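Periplasmic binding protein component of an ABC type zinc uptake transporter (Synechocystis sp., PDB 1PQ4) binds zinc and probably delivers it, as the periplasmic solute-binding component, to an ABC-type zinc uptake transporter. Local coordinates at residues A[29-32]-A[38-41]. Numbering follows the deposited sequence.
Sequences LVPG and TYEP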
loop_
_atom_site.group_PDB
_atom_site.type_symbol
_atom_site.label_atom_id
_atom_site.label_comp_id
_atom_site.label_asym_id
_atom_site.label_seq_id
_atom_site.Cartn_x
_atom_site.Cartn_y
_atom_site.Cartn_z
ATOM N N LEU A 29 0.736 -8.310 -10.880
ATOM C CA LEU A 29 -0.318 -9.310 -10.764
ATOM C C LEU A 29 -1.716 -8.733 -10.538
ATOM O O LEU A 29 -2.671 -9.111 -11.234
ATOM C CB LEU A 29 0.003 -10.246 -9.601
ATOM C CG LEU A 29 -0.556 -11.679 -9.629
ATOM C CD1 LEU A 29 -0.586 -12.231 -8.169
ATOM C CD2 LEU A 29 -1.945 -11.681 -10.166
ATOM N N VAL A 30 -1.839 -7.859 -9.543
ATOM C CA VAL A 30 -3.129 -7.263 -9.190
ATOM C C VAL A 30 -3.465 -5.935 -9.881
ATOM O O VAL A 30 -2.740 -4.941 -9.722
ATOM C CB VAL A 30 -3.214 -7.026 -7.646
ATOM C CG1 VAL A 30 -4.624 -6.440 -7.241
ATOM C CG2 VAL A 30 -2.892 -8.343 -6.892
ATOM N N PRO A 31 -4.589 -5.884 -10.619
ATOM C CA PRO A 31 -4.949 -4.625 -11.282
ATOM C C PRO A 31 -5.143 -3.531 -10.238
ATOM O O PRO A 31 -5.626 -3.797 -9.122
ATOM C CB PRO A 31 -6.271 -4.951 -11.961
ATOM C CG PRO A 31 -6.108 -6.400 -12.313
ATOM C CD PRO A 31 -5.539 -6.955 -10.995
ATOM N N GLY A 32 -4.832 -2.300 -10.619
ATOM C CA GLY A 32 -4.967 -1.199 -9.680
ATOM C C GLY A 32 -6.377 -0.916 -9.191
ATOM O O GLY A 32 -6.552 -0.263 -8.151
ATOM N N THR A 38 -8.941 -10.089 -2.127
ATOM C CA THR A 38 -9.795 -11.155 -2.613
ATOM C C THR A 38 -9.434 -11.483 -4.059
ATOM O O THR A 38 -10.147 -12.220 -4.727
ATOM C CB THR A 38 -11.295 -10.763 -2.563
ATOM O OG1 THR A 38 -11.525 -9.611 -3.380
ATOM C CG2 THR A 38 -11.725 -10.480 -1.143
ATOM N N TYR A 39 -8.322 -10.940 -4.549
ATOM C CA TYR A 39 -7.917 -11.209 -5.921
ATOM C C TYR A 39 -7.441 -12.647 -6.131
ATOM O O TYR A 39 -6.774 -13.237 -5.280
ATOM C CB TYR A 39 -6.765 -10.300 -6.337
ATOM C CG TYR A 39 -6.444 -10.400 -7.806
ATOM C CD1 TYR A 39 -7.338 -9.916 -8.754
ATOM C CD2 TYR A 39 -5.272 -10.993 -8.246
ATOM C CE1 TYR A 39 -7.070 -10.021 -10.111
ATOM C CE2 TYR A 39 -4.994 -11.109 -9.606
ATOM C CZ TYR A 39 -5.898 -10.616 -10.525
ATOM O OH TYR A 39 -5.636 -10.707 -11.864
ATOM N N GLU A 40 -7.786 -13.215 -7.275
ATOM C CA GLU A 40 -7.288 -14.542 -7.583
ATOM C C GLU A 40 -6.625 -14.411 -8.954
ATOM O O GLU A 40 -7.238 -13.941 -9.912
ATOM C CB GLU A 40 -8.396 -15.597 -7.597
ATOM C CG GLU A 40 -7.782 -16.978 -7.334
ATOM C CD GLU A 40 -8.794 -18.087 -7.114
ATOM O OE1 GLU A 40 -9.616 -18.345 -8.034
ATOM O OE2 GLU A 40 -8.757 -18.706 -6.018
ATOM N N PRO A 41 -5.348 -14.798 -9.058
ATOM C CA PRO A 41 -4.692 -14.668 -10.358
ATOM C C PRO A 41 -5.376 -15.410 -11.507
ATOM O O PRO A 41 -5.902 -16.496 -11.336
ATOM C CB PRO A 41 -3.246 -15.134 -10.105
ATOM C CG PRO A 41 -3.211 -15.680 -8.752
ATOM C CD PRO A 41 -4.408 -15.143 -7.986
#
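Leu29 lies across from Pro41 and Val30 from Tyr39, their CA atoms 6.9 Å and 7.0 Å apart in the two pairs, and no hydrogen bond joins residues 29-32 to 38-41. Both segments belong to the N-terminal lobe of a family 9 bacterial solute-binding protein, in the long loop that leaves strand 24-28, an outer strand of the four-stranded parallel sheet, and runs to helix 43-48. The same loop carries the zinc ligand His37, whose side chain is about 7 Å from that of Tyr39. The contact is apolar and mostly buried. The Tyr39 ring reaches the backbone of the first segment because its CG stands opposite the backbone N (chi1 -172°). Val30 CA sits over one ring face, toward the rim and 4.3 Å above the ring plane. The methyl Val30 CG2 meets Tyr39 CD2 at 3.8 Å, near the root of the ring. Pro31 crosses Tyr39 at about a right angle, its CD 3.5 Å from Tyr39 CE1. Leu29 CD2 lies at the ring edge, near the plane. Trp66 also touches Leu29, Val30 and Pro41, and it donates a hydrogen bond from NE1 to Tyr39 O. The polar end of Tyr39 is held outside the two segments: OH is hydrogen-bonded to Lys42 NZ and Gln45 OE1. Gln45 NE2 also bonds to Leu29 O, so one amide ties the first segment to the tyrosine hydroxyl. A leucine in place of Tyr39 would probably leave Lys42 and Gln45 without their hydroxyl partner and open a gap beside Val30 and Pro31. On the other segment, Pro41 CB packs against the methyl Leu29 CD2 at 3.7 Å.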